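Local atomic coordinates of D-glycero-D-manno-heptose 1-phosphate kinase (Bacteroides thetaiotaomicron, PDB entry 3K85), a protein that probably transfers a phosphate group from ATP to a heptose 1-phosphate sugar, as a kinase of the GHMP family. Residues D20-S25 / G156-D160; A35-Y40 / M327-I332; E47-R52 / K97-I101; V84-R90 / E146-D151. Residue numbers count along the deposited sequence, not the author numbering.

Interaction 1 of 4, residues D20-S25 / G156-D160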
loop_
_atom_site.group_PDB
_atom_site.type_symbol
_atom_site.label_atom_id
_atom_site.label_comp_id
_atom_site.label_asym_id
_atom_site.label_seq_id
_atom_site.Cartn_x
_atom_site.Cartn_y
_atom_site.Cartn_z
ATOM N N ASP A 20 -10.293 13.145 11.717
ATOM C CA ASP A 20 -9.619 12.280 12.677
ATOM C C ASP A 20 -9.786 12.721 14.119
ATOM O O ASP A 20 -9.446 11.985 15.041
ATOM C CB ASP A 20 -8.127 12.217 12.355
ATOM C CG ASP A 20 -7.476 13.590 12.322
ATOM O OD1 ASP A 20 -7.987 14.473 11.596
ATOM O OD2 ASP A 20 -6.448 13.781 13.017
ATOM N N VAL A 21 -10.311 13.923 14.309
ATOM C CA VAL A 21 -10.501 14.486 15.638
ATOM C C VAL A 21 -11.766 14.015 16.333
ATOM O O VAL A 21 -12.830 13.932 15.717
ATOM C CB VAL A 21 -10.552 16.022 15.564
ATOM C CG1 VAL A 21 -10.790 16.603 16.945
ATOM C CG2 VAL A 21 -9.257 16.557 14.953
ATOM N N SER A 22 -11.653 13.705 17.619
ATOM C CA SER A 22 -12.813 13.286 18.400
ATOM C C SER A 22 -13.564 14.555 18.818
ATOM O O SER A 22 -12.962 15.619 18.970
ATOM C CB SER A 22 -12.388 12.509 19.656
ATOM O OG SER A 22 -11.773 11.273 19.333
ATOM N N PRO A 23 -14.887 14.455 19.018
ATOM C CA PRO A 23 -15.666 13.223 18.868
ATOM C C PRO A 23 -16.047 12.885 17.431
ATOM O O PRO A 23 -16.526 11.786 17.169
ATOM C CB PRO A 23 -16.898 13.499 19.721
ATOM C CG PRO A 23 -17.133 14.962 19.441
ATOM C CD PRO A 23 -15.728 15.545 19.550
ATOM N N TYR A 24 -15.840 13.812 16.501
ATOM C CA TYR A 24 -16.221 13.544 15.115
ATOM C C TYR A 24 -15.747 12.185 14.592
ATOM O O TYR A 24 -16.504 11.490 13.916
ATOM C CB TYR A 24 -15.725 14.638 14.160
ATOM C CG TYR A 24 -16.215 14.405 12.739
ATOM C CD1 TYR A 24 -17.355 15.053 12.250
ATOM C CD2 TYR A 24 -15.599 13.458 11.917
ATOM C CE1 TYR A 24 -17.870 14.755 10.985
ATOM C CE2 TYR A 24 -16.102 13.151 10.658
ATOM C CZ TYR A 24 -17.238 13.801 10.198
ATOM O OH TYR A 24 -17.731 13.485 8.950
ATOM N N SER A 25 -14.506 11.800 14.882
ATOM C CA SER A 25 -14.018 10.514 14.400
ATOM C C SER A 25 -14.791 9.356 15.025
ATOM O O SER A 25 -15.062 8.350 14.370
ATOM C CB SER A 25 -12.514 10.350 14.688
ATOM O OG SER A 25 -12.239 10.129 16.059
ATOM N N GLY A 156 -5.660 17.709 20.039
ATOM C CA GLY A 156 -5.381 17.451 18.634
ATOM C C GLY A 156 -5.951 16.151 18.086
ATOM O O GLY A 156 -6.580 15.378 18.819
ATOM N N GLY A 157 -5.721 15.915 16.791
ATOM C CA GLY A 157 -6.203 14.710 16.131
ATOM C C GLY A 157 -5.358 13.460 16.339
ATOM O O GLY A 157 -4.634 13.339 17.326
ATOM N N LYS A 158 -5.432 12.522 15.400
ATOM C CA LYS A 158 -4.682 11.280 15.539
ATOM C C LYS A 158 -3.779 10.982 14.348
ATOM O O LYS A 158 -2.825 10.215 14.459
ATOM C CB LYS A 158 -5.651 10.107 15.722
ATOM C CG LYS A 158 -6.772 10.357 16.734
ATOM C CD LYS A 158 -7.802 9.237 16.696
ATOM C CE LYS A 158 -9.027 9.539 17.575
ATOM N NZ LYS A 158 -9.888 10.644 17.042
ATOM N N GLN A 159 -4.068 11.590 13.209
ATOM C CA GLN A 159 -3.284 11.315 12.019
ATOM C C GLN A 159 -1.766 11.469 12.183
ATOM O O GLN A 159 -1.004 10.637 11.676
ATOM C CB GLN A 159 -3.789 12.157 10.839
ATOM C CG GLN A 159 -3.488 13.639 10.911
ATOM C CD GLN A 159 -3.668 14.304 9.569
ATOM O OE1 GLN A 159 -3.153 13.822 8.559
ATOM N NE2 GLN A 159 -4.398 15.415 9.543
ATOM N N ASP A 160 -1.342 12.503 12.910
ATOM C CA ASP A 160 0.076 12.784 13.144
ATOM C C ASP A 160 0.871 11.659 13.784
ATOM O O ASP A 160 1.957 11.322 13.319
ATOM C CB ASP A 160 0.243 14.037 14.011
ATOM C CG ASP A 160 -0.309 15.279 13.352
ATOM O OD1 ASP A 160 -0.836 15.176 12.217
ATOM O OD2 ASP A 160 -0.216 16.359 13.975
#
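Lys158 reaches across this contact with a nearly extended side chain. Its chi1 is m and the next two torsions are t, until chi4 turns to p and drops the ammonium into the curl of residues 20-25. There Lys158 NZ donates to three oxygens: Asp20 O at a very short 2.4 Å, Ser25 OG at 2.6 Å and Ser22 OG at 3.0 Å. The two serines adopt different rotamers to meet it, m for Ser22 and p for Ser25. Ser22 OG is also hydrogen-bonded to Asp26. The Asp20 side chain accepts as well. Its p rotamer aims the carboxylate at the start of helix 159-166, where Asp20 OD2 accepts Lys158 N, at the N-cap position, at 2.9 Å. Gln159 N donates to Asp20 OD2 at 3.2 Å, almost linearly. These bonds join a loop near the N-terminus to a glycine-containing turn and the helix after it, in the N-terminal domain of the GHMP kinase fold. Gly157 makes the close approach possible: a CB there would lie 2.0 Å from Asp20 OD2 and 3.4 Å from Val21 CG2. As built, Val21 in its t rotamer sets CG2 3.8 Å from Gly157 CA. Gln159, chi1 p, brings CG to 3.6 Å from Asp20 OD2, while its amide oxygen is hydrogen-bonded to Asn34 of strand 30-37.

Interaction 2 of 4, residues A35-Y40 / M327-I332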
loop_
_atom_site.group_PDB
_atom_site.type_symbol
_atom_site.label_atom_id
_atom_site.label_comp_id
_atom_site.label_asym_id
_atom_site.label_seq_id
_atom_site.Cartn_x
_atom_site.Cartn_y
_atom_site.Cartn_z
ATOM N N ALA A 35 0.982 11.834 3.913
ATOM C CA ALA A 35 2.248 11.269 3.466
ATOM C C ALA A 35 3.410 11.934 4.163
ATOM O O ALA A 35 3.453 13.158 4.256
ATOM C CB ALA A 35 2.374 11.454 1.959
ATOM N N THR A 36 4.356 11.135 4.639
ATOM C CA THR A 36 5.516 11.676 5.316
ATOM C C THR A 36 6.493 12.299 4.314
ATOM O O THR A 36 6.530 11.912 3.150
ATOM C CB THR A 36 6.211 10.596 6.125
ATOM O OG1 THR A 36 6.356 9.424 5.318
ATOM C CG2 THR A 36 5.393 10.269 7.373
ATOM N N ILE A 37 7.264 13.277 4.783
ATOM C CA ILE A 37 8.229 13.994 3.952
ATOM C C ILE A 37 9.625 14.005 4.588
ATOM O O ILE A 37 9.764 13.746 5.782
ATOM C CB ILE A 37 7.770 15.451 3.724
ATOM C CG1 ILE A 37 7.671 16.188 5.063
ATOM C CG2 ILE A 37 6.423 15.463 3.014
ATOM C CD1 ILE A 37 7.287 17.658 4.909
ATOM N N ASN A 38 10.648 14.326 3.795
ATOM C CA ASN A 38 12.027 14.325 4.283
ATOM C C ASN A 38 12.459 15.368 5.317
ATOM O O ASN A 38 13.624 15.782 5.329
ATOM C CB ASN A 38 13.001 14.361 3.100
ATOM C CG ASN A 38 12.788 15.558 2.204
ATOM O OD1 ASN A 38 11.853 16.342 2.398
ATOM N ND2 ASN A 38 13.644 15.699 1.201
ATOM N N LEU A 39 11.538 15.788 6.178
ATOM C CA LEU A 39 11.854 16.723 7.260
ATOM C C LEU A 39 11.643 15.880 8.514
ATOM O O LEU A 39 10.549 15.363 8.737
ATOM C CB LEU A 39 10.916 17.935 7.230
ATOM C CG LEU A 39 11.396 19.090 6.339
ATOM C CD1 LEU A 39 11.969 18.558 5.030
ATOM C CD2 LEU A 39 10.242 20.026 6.066
ATOM N N TYR A 40 12.681 15.755 9.336
ATOM C CA TYR A 40 12.621 14.885 10.498
ATOM C C TYR A 40 12.795 15.444 11.906
ATOM O O TYR A 40 13.024 16.636 12.115
ATOM C CB TYR A 40 13.671 13.792 10.323
ATOM C CG TYR A 40 13.636 13.067 8.995
ATOM C CD1 TYR A 40 12.949 11.851 8.859
ATOM C CD2 TYR A 40 14.349 13.555 7.885
ATOM C CE1 TYR A 40 12.981 11.129 7.661
ATOM C CE2 TYR A 40 14.384 12.841 6.678
ATOM C CZ TYR A 40 13.698 11.624 6.579
ATOM O OH TYR A 40 13.746 10.885 5.415
HETATM N N MSE A 327 9.725 26.076 1.416
HETATM C CA MSE A 327 10.457 24.960 1.995
HETATM C C MSE A 327 10.517 23.772 1.040
HETATM O O MSE A 327 9.506 23.128 0.761
HETATM C CB MSE A 327 9.806 24.544 3.321
HETATM C CG MSE A 327 10.494 23.388 4.037
HETATM SE SE MSE A 327 12.383 23.697 4.407
HETATM C CE MSE A 327 12.268 24.237 6.264
ATOM N N PRO A 328 11.713 23.474 0.512
ATOM C CA PRO A 328 11.885 22.351 -0.411
ATOM C C PRO A 328 11.730 21.029 0.340
ATOM O O PRO A 328 12.201 20.880 1.471
ATOM C CB PRO A 328 13.294 22.568 -0.945
ATOM C CG PRO A 328 13.993 23.161 0.230
ATOM C CD PRO A 328 12.992 24.178 0.718
ATOM N N PHE A 329 11.077 20.065 -0.297
ATOM C CA PHE A 329 10.853 18.789 0.353
ATOM C C PHE A 329 10.760 17.657 -0.656
ATOM O O PHE A 329 10.679 17.870 -1.861
ATOM C CB PHE A 329 9.534 18.839 1.131
ATOM C CG PHE A 329 8.325 18.722 0.252
ATOM C CD1 PHE A 329 7.724 17.486 0.041
ATOM C CD2 PHE A 329 7.860 19.824 -0.462
ATOM C CE1 PHE A 329 6.681 17.349 -0.875
ATOM C CE2 PHE A 329 6.812 19.698 -1.388
ATOM C CZ PHE A 329 6.225 18.460 -1.595
ATOM N N GLN A 330 10.745 16.445 -0.121
ATOM C CA GLN A 330 10.602 15.239 -0.904
ATOM C C GLN A 330 9.811 14.270 -0.024
ATOM O O GLN A 330 9.935 14.288 1.205
ATOM C CB GLN A 330 11.972 14.650 -1.249
ATOM C CG GLN A 330 12.793 15.517 -2.193
ATOM C CD GLN A 330 12.086 15.747 -3.518
ATOM O OE1 GLN A 330 11.753 14.796 -4.227
ATOM N NE2 GLN A 330 11.851 17.012 -3.860
ATOM N N PHE A 331 8.977 13.452 -0.651
ATOM C CA PHE A 331 8.195 12.469 0.078
ATOM C C PHE A 331 9.142 11.363 0.503
ATOM O O PHE A 331 10.055 11.011 -0.242
ATOM C CB PHE A 331 7.108 11.898 -0.822
ATOM C CG PHE A 331 5.984 12.848 -1.079
ATOM C CD1 PHE A 331 5.113 13.206 -0.052
ATOM C CD2 PHE A 331 5.791 13.383 -2.342
ATOM C CE1 PHE A 331 4.064 14.082 -0.281
ATOM C CE2 PHE A 331 4.746 14.262 -2.588
ATOM C CZ PHE A 331 3.879 14.613 -1.557
ATOM N N ILE A 332 8.952 10.828 1.700
ATOM C CA ILE A 332 9.813 9.752 2.164
ATOM C C ILE A 332 8.883 8.583 2.481
ATOM O O ILE A 332 7.843 8.768 3.113
ATOM C CB ILE A 332 10.649 10.204 3.403
ATOM C CG1 ILE A 332 11.600 9.089 3.833
ATOM C CG2 ILE A 332 9.745 10.579 4.547
ATOM C CD1 ILE A 332 12.641 8.728 2.770
#
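Ile37 lays its CG2 methyl against two aromatic rings, 3.8 Å from Phe329 CD1 and 4.0 Å from Phe331 CD1. It sits at a single beta bridge, paired with Phe331 at a CA-CA distance of 4.2 Å, beside the corner at Asn38 where strand 30-37 gives way to strand 39-47. The bridged loop 327-332 leads toward strand 337-340, which returns to the first sheet of this GHMP kinase fold alongside strand 4-15. Two backbone bonds frame the bridge: Ile332 N to Thr36 O at 3.0 Å and Asn38 N to Gln330 O at 2.7 Å. At the corner Asn38 adds its side chain, OD1 accepting Gln330 N at 2.8 Å. Ala35 CB meets Phe331 CD1 at 3.8 Å, and the Phe331 ring also packs on Val192 and Leu195 of helix 189-197. Leu39 CD2 approaches CG of the poorly ordered selenomethionine at Met327 at 3.9 Å. One residue past the bridge, Ile332 points toward residues 35-40, and its CG1 lies at the edge of the Tyr40 ring, 3.2 Å from OH. Thr36 OG1, which is also hydrogen-bonded to Gly168 N, donates to Ile332 O across 2.7 Å.

Interaction 3 of 4, residues E47-R52 / K97-I101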
loop_
_atom_site.group_PDB
_atom_site.type_symbol
_atom_site.label_atom_id
_atom_site.label_comp_id
_atom_site.label_asym_id
_atom_site.label_seq_id
_atom_site.Cartn_x
_atom_site.Cartn_y
_atom_site.Cartn_z
ATOM N N GLU A 47 23.435 5.584 27.133
ATOM C CA GLU A 47 23.396 5.241 28.544
ATOM C C GLU A 47 24.677 5.660 29.253
ATOM O O GLU A 47 25.756 5.690 28.657
ATOM C CB GLU A 47 23.181 3.740 28.746
ATOM C CG GLU A 47 23.037 3.382 30.219
ATOM C CD GLU A 47 23.275 1.916 30.508
ATOM O OE1 GLU A 47 22.408 1.087 30.152
ATOM O OE2 GLU A 47 24.338 1.596 31.095
ATOM N N THR A 48 24.544 5.983 30.533
ATOM C CA THR A 48 25.678 6.397 31.340
ATOM C C THR A 48 25.523 5.872 32.760
ATOM O O THR A 48 24.413 5.564 33.199
ATOM C CB THR A 48 25.800 7.932 31.397
ATOM O OG1 THR A 48 26.893 8.284 32.250
ATOM C CG2 THR A 48 24.528 8.558 31.945
ATOM N N ASN A 49 26.640 5.765 33.472
ATOM C CA ASN A 49 26.626 5.289 34.850
ATOM C C ASN A 49 26.916 6.427 35.822
ATOM O O ASN A 49 27.399 6.191 36.928
ATOM C CB ASN A 49 27.662 4.180 35.044
ATOM C CG ASN A 49 27.290 2.902 34.318
ATOM O OD1 ASN A 49 26.217 2.330 34.551
ATOM N ND2 ASN A 49 28.176 2.438 33.435
ATOM N N SER A 50 26.613 7.656 35.411
ATOM C CA SER A 50 26.857 8.828 36.243
ATOM C C SER A 50 25.757 9.051 37.278
ATOM O O SER A 50 25.943 9.797 38.241
ATOM C CB SER A 50 26.980 10.081 35.371
ATOM O OG SER A 50 25.706 10.552 34.965
ATOM N N GLY A 51 24.614 8.406 37.079
ATOM C CA GLY A 51 23.512 8.569 38.006
ATOM C C GLY A 51 22.752 9.845 37.710
ATOM O O GLY A 51 21.971 10.326 38.530
ATOM N N ARG A 52 22.979 10.403 36.528
ATOM C CA ARG A 52 22.304 11.636 36.138
ATOM C C ARG A 52 21.501 11.423 34.849
ATOM O O ARG A 52 21.599 10.381 34.201
ATOM C CB ARG A 52 23.344 12.749 35.931
ATOM C CG ARG A 52 22.946 14.131 36.454
ATOM C CD ARG A 52 22.629 14.099 37.954
ATOM N NE ARG A 52 23.115 15.271 38.687
ATOM C CZ ARG A 52 22.757 16.532 38.447
ATOM N NH1 ARG A 52 21.894 16.819 37.480
ATOM N NH2 ARG A 52 23.267 17.512 39.179
ATOM N N LYS A 97 16.700 5.417 35.449
ATOM C CA LYS A 97 17.703 5.360 34.391
ATOM C C LYS A 97 18.654 6.557 34.386
ATOM O O LYS A 97 18.270 7.671 34.750
ATOM C CB LYS A 97 17.017 5.250 33.024
ATOM C CG LYS A 97 17.261 3.929 32.315
ATOM C CD LYS A 97 16.390 2.811 32.857
ATOM C CE LYS A 97 16.786 1.469 32.240
ATOM N NZ LYS A 97 15.748 0.413 32.431
ATOM N N SER A 98 19.894 6.314 33.961
ATOM C CA SER A 98 20.920 7.350 33.874
ATOM C C SER A 98 21.384 7.430 32.406
ATOM O O SER A 98 21.949 6.478 31.869
ATOM C CB SER A 98 22.090 6.988 34.803
ATOM O OG SER A 98 23.073 8.006 34.842
ATOM N N PHE A 99 21.161 8.566 31.757
ATOM C CA PHE A 99 21.530 8.676 30.350
ATOM C C PHE A 99 21.606 10.108 29.849
ATOM O O PHE A 99 21.165 11.045 30.512
ATOM C CB PHE A 99 20.494 7.939 29.506
ATOM C CG PHE A 99 19.109 8.513 29.635
ATOM C CD1 PHE A 99 18.678 9.520 28.785
ATOM C CD2 PHE A 99 18.257 8.088 30.660
ATOM C CE1 PHE A 99 17.418 10.104 28.950
ATOM C CE2 PHE A 99 16.997 8.663 30.839
ATOM C CZ PHE A 99 16.574 9.674 29.981
ATOM N N LYS A 100 22.153 10.255 28.647
ATOM C CA LYS A 100 22.272 11.552 28.010
ATOM C C LYS A 100 21.342 11.444 26.807
ATOM O O LYS A 100 21.353 10.429 26.109
ATOM C CB LYS A 100 23.721 11.782 27.565
ATOM C CG LYS A 100 24.036 13.214 27.139
ATOM C CD LYS A 100 25.453 13.358 26.543
ATOM C CE LYS A 100 26.585 13.127 27.559
ATOM N NZ LYS A 100 26.752 11.704 27.985
ATOM N N ILE A 101 20.519 12.462 26.578
ATOM C CA ILE A 101 19.596 12.432 25.453
ATOM C C ILE A 101 19.553 13.763 24.708
ATOM O O ILE A 101 19.314 14.814 25.302
ATOM C CB ILE A 101 18.164 12.027 25.915
ATOM C CG1 ILE A 101 17.223 11.979 24.711
ATOM C CG2 ILE A 101 17.655 12.986 26.977
ATOM C CD1 ILE A 101 15.801 11.594 25.053
#
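Ser98 supplies most of the polar groups that tie down the loop 47-52. Ser98 O accepts Thr48 N at 3.0 Å, next to the antiparallel non-hydrogen-bonded pair Glu47-Phe99, whose CA atoms are 4.3 Å apart. Ser98 OG donates to Arg52 O at 2.9 Å and takes a weak bond from Gly51 N at 2.7 Å. Arg52 O is shared: Phe99 N reaches it at 3.1 Å, weakly, and Ser98 CA-H makes a further contact, CA lying at 3.1 Å. Within the loop two ST turns satisfy amides, Ser50 N on Thr48 OG1 at 3.2 Å and Arg52 N on Ser50 OG at 3.1 Å. Gly51 (phi/psi 81/16) has angles at which a CB would crowd Ser50 O, favouring glycine, and it is backbone-bonded to Ser68. The loop links strands 39-47 and 52-57, which flank strand 99-105, antiparallel and parallel to it, in the mixed sheet of the GHMP kinase N-terminal domain. One repulsive pair remains, Thr48 O and Ser98 O, two acceptors 2.9 Å apart. Across the segments main-chain bonds and the Ser98 hydroxyl do the joining, the Thr48 and Ser50 hydroxyls brace the loop internally, and this exposed end of the strands relies mainly on polar groups.

Interaction 4 of 4, residues V84-R90 / E146-D151; sequences VYNRIIR and EIERKD
A single carboxylate oxygen, Asp151 OD2, serves two arginines of a helix that crosses almost at a right angle. Segments 84-90 and 146-151 have axes 10.6 Å apart at closest approach and a signed crossing angle of 101°. The nearest CA atoms are those of Val84 and Ile147, 6.7 Å apart. Segment 84-90 is regular alpha-helix; segment 146-151 ends in a wider pi-type turn over 147-151, with Glu146 O accepting both Lys150 N at 3.1 Å and Asp151 N at 3.2 Å. Arg87 points toward the partner with chi1 to chi3 of t, p, t and chi4 of 68°. Arg87 NH2 lies 2.7 Å from Glu146 OE1 and Arg87 NE 3.3 Å from Asp151 OD2, both oxygens near the guanidinium plane, while NH1 pairs with Asp91. Glu146 is m, t and Asp151 has chi1 m. Arg90, with chi1 to chi3 of m, t, m, brings NH2 to 3.0 Å from Asp151 OD2, a salt bridge with a weak hydrogen bond. Beneath the charges Ile147 (m, t) puts CG1 3.5 Å from Arg87 CG and CD1 4.1 Å from Val84 CG2, Val84 being t and also packed on helix 115-131. Crossed helices of the GHMP kinase N-terminal domain are joined by an ionic network over a small apolar core: Asp151 is shared by both arginines and Glu146 pairs with Arg87, so two acids face two bases.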
loop_
_atom_site.group_PDB
_atom_site.type_symbol
_atom_site.label_atom_id
_atom_site.label_comp_id
_atom_site.label_asym_id
_atom_site.label_seq_id
_atom_site.Cartn_x
_atom_site.Cartn_y
_atom_site.Cartn_z
ATOM N N VAL A 84 7.568 10.916 27.728
ATOM C CA VAL A 84 7.939 9.610 27.216
ATOM C C VAL A 84 8.700 8.824 28.260
ATOM O O VAL A 84 8.363 7.679 28.553
ATOM C CB VAL A 84 8.805 9.726 25.952
ATOM C CG1 VAL A 84 9.194 8.338 25.465
ATOM C CG2 VAL A 84 8.041 10.478 24.869
ATOM N N TYR A 85 9.735 9.436 28.821
ATOM C CA TYR A 85 10.526 8.767 29.840
ATOM C C TYR A 85 9.661 8.268 31.006
ATOM O O TYR A 85 9.848 7.149 31.490
ATOM C CB TYR A 85 11.597 9.707 30.384
ATOM C CG TYR A 85 12.354 9.109 31.537
ATOM C CD1 TYR A 85 13.292 8.106 31.324
ATOM C CD2 TYR A 85 12.084 9.494 32.855
ATOM C CE1 TYR A 85 13.942 7.492 32.388
ATOM C CE2 TYR A 85 12.730 8.884 33.929
ATOM C CZ TYR A 85 13.652 7.884 33.688
ATOM O OH TYR A 85 14.274 7.237 34.732
ATOM N N ASN A 86 8.719 9.090 31.464
ATOM C CA ASN A 86 7.870 8.683 32.586
ATOM C C ASN A 86 6.985 7.490 32.217
ATOM O O ASN A 86 6.949 6.470 32.933
ATOM C CB ASN A 86 7.002 9.858 33.064
ATOM C CG ASN A 86 7.819 10.952 33.753
ATOM O OD1 ASN A 86 8.877 10.686 34.326
ATOM N ND2 ASN A 86 7.319 12.177 33.708
ATOM N N ARG A 87 6.287 7.631 31.090
ATOM C CA ARG A 87 5.391 6.607 30.574
ATOM C C ARG A 87 6.096 5.264 30.424
ATOM O O ARG A 87 5.529 4.231 30.779
ATOM C CB ARG A 87 4.836 7.044 29.217
ATOM C CG ARG A 87 3.552 6.342 28.796
ATOM C CD ARG A 87 2.356 6.864 29.588
ATOM N NE ARG A 87 1.099 6.595 28.895
ATOM C CZ ARG A 87 0.608 5.378 28.721
ATOM N NH1 ARG A 87 1.270 4.334 29.206
ATOM N NH2 ARG A 87 -0.520 5.202 28.042
ATOM N N ILE A 88 7.326 5.277 29.900
ATOM C CA ILE A 88 8.092 4.042 29.706
ATOM C C ILE A 88 8.531 3.457 31.044
ATOM O O ILE A 88 8.565 2.231 31.220
ATOM C CB ILE A 88 9.375 4.254 28.802
ATOM C CG1 ILE A 88 8.979 4.638 27.370
ATOM C CG2 ILE A 88 10.189 2.967 28.733
ATOM C CD1 ILE A 88 8.076 3.623 26.694
ATOM N N ILE A 89 8.885 4.324 31.989
ATOM C CA ILE A 89 9.297 3.831 33.309
ATOM C C ILE A 89 8.112 3.142 33.980
ATOM O O ILE A 89 8.275 2.091 34.597
ATOM C CB ILE A 89 9.802 4.971 34.239
ATOM C CG1 ILE A 89 11.088 5.581 33.672
ATOM C CG2 ILE A 89 10.072 4.416 35.644
ATOM C CD1 ILE A 89 12.266 4.622 33.644
ATOM N N ARG A 90 6.924 3.733 33.841
ATOM C CA ARG A 90 5.712 3.173 34.426
ATOM C C ARG A 90 5.252 1.890 33.746
ATOM O O ARG A 90 5.172 0.835 34.378
ATOM C CB ARG A 90 4.563 4.181 34.368
ATOM C CG ARG A 90 4.748 5.386 35.249
ATOM C CD ARG A 90 3.401 5.926 35.650
ATOM N NE ARG A 90 2.631 6.386 34.505
ATOM C CZ ARG A 90 2.883 7.510 33.843
ATOM N NH1 ARG A 90 3.892 8.292 34.221
ATOM N NH2 ARG A 90 2.119 7.858 32.814
ATOM N N GLU A 146 -1.459 8.703 23.411
ATOM C CA GLU A 146 -1.810 8.724 24.818
ATOM C C GLU A 146 -0.892 9.591 25.671
ATOM O O GLU A 146 -1.368 10.278 26.580
ATOM C CB GLU A 146 -1.876 7.297 25.367
ATOM C CG GLU A 146 -3.245 6.670 25.144
ATOM C CD GLU A 146 -3.328 5.241 25.623
ATOM O OE1 GLU A 146 -2.889 4.967 26.761
ATOM O OE2 GLU A 146 -3.846 4.392 24.862
ATOM N N ILE A 147 0.407 9.582 25.381
ATOM C CA ILE A 147 1.340 10.398 26.147
ATOM C C ILE A 147 1.074 11.870 25.889
ATOM O O ILE A 147 0.978 12.673 26.814
ATOM C CB ILE A 147 2.796 10.128 25.756
ATOM C CG1 ILE A 147 3.220 8.738 26.206
ATOM C CG2 ILE A 147 3.705 11.173 26.388
ATOM C CD1 ILE A 147 4.580 8.332 25.652
ATOM N N GLU A 148 0.944 12.214 24.617
ATOM C CA GLU A 148 0.727 13.593 24.215
ATOM C C GLU A 148 -0.652 14.140 24.572
ATOM O O GLU A 148 -0.769 15.177 25.216
ATOM C CB GLU A 148 0.985 13.706 22.710
ATOM C CG GLU A 148 0.626 15.032 22.057
ATOM C CD GLU A 148 1.202 15.145 20.645
ATOM O OE1 GLU A 148 1.364 14.091 19.981
ATOM O OE2 GLU A 148 1.480 16.281 20.195
ATOM N N ARG A 149 -1.691 13.428 24.160
ATOM C CA ARG A 149 -3.062 13.852 24.394
ATOM C C ARG A 149 -3.590 13.754 25.829
ATOM O O ARG A 149 -4.311 14.647 26.270
ATOM C CB ARG A 149 -3.979 13.090 23.434
ATOM C CG ARG A 149 -3.673 13.373 21.959
ATOM C CD ARG A 149 -4.219 14.735 21.540
ATOM N NE ARG A 149 -3.278 15.527 20.745
ATOM C CZ ARG A 149 -2.823 15.187 19.542
ATOM N NH1 ARG A 149 -3.211 14.056 18.979
ATOM N NH2 ARG A 149 -1.992 15.991 18.892
ATOM N N LYS A 150 -3.244 12.691 26.553
ATOM C CA LYS A 150 -3.713 12.528 27.929
ATOM C C LYS A 150 -2.659 13.007 28.932
ATOM O O LYS A 150 -2.829 14.046 29.572
ATOM C CB LYS A 150 -4.051 11.057 28.234
ATOM C CG LYS A 150 -4.893 10.308 27.186
ATOM C CD LYS A 150 -6.265 10.933 26.897
ATOM C CE LYS A 150 -7.050 10.051 25.914
ATOM N NZ LYS A 150 -8.350 10.612 25.419
ATOM N N ASP A 151 -1.574 12.244 29.062
ATOM C CA ASP A 151 -0.481 12.557 29.983
ATOM C C ASP A 151 -0.010 14.008 29.996
ATOM O O ASP A 151 0.406 14.518 31.037
ATOM C CB ASP A 151 0.711 11.662 29.683
ATOM C CG ASP A 151 0.481 10.237 30.106
ATOM O OD1 ASP A 151 -0.698 9.822 30.161
ATOM O OD2 ASP A 151 1.477 9.528 30.375
#

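Overall arrangement
Interactions 1, 3 and 4 sit in the N-terminal domain, interaction 2 between its large sheet and a loop near the C-terminus. Along the chain interactions 3 and 4 interleave, and both are nested inside the loops closed by interactions 1 and 2, which cross. Interactions 3 and 4, centres 19 Å apart, touch where Tyr85 of helix 79-91 meets Lys97 and Phe99. Interactions 1 and 4, also 19 Å apart, touch through Arg149 at Gly156 and Gly157, between consecutive helices 137-151 and 159-166. Interactions 2 and 3 reach neighbouring strands 39-47 and 99-105 from 33 Å apart. Interactions 1, 3 and 4 thus join parts of the N-terminal half, and interaction 2 brings residues 327-332 back to its sheet.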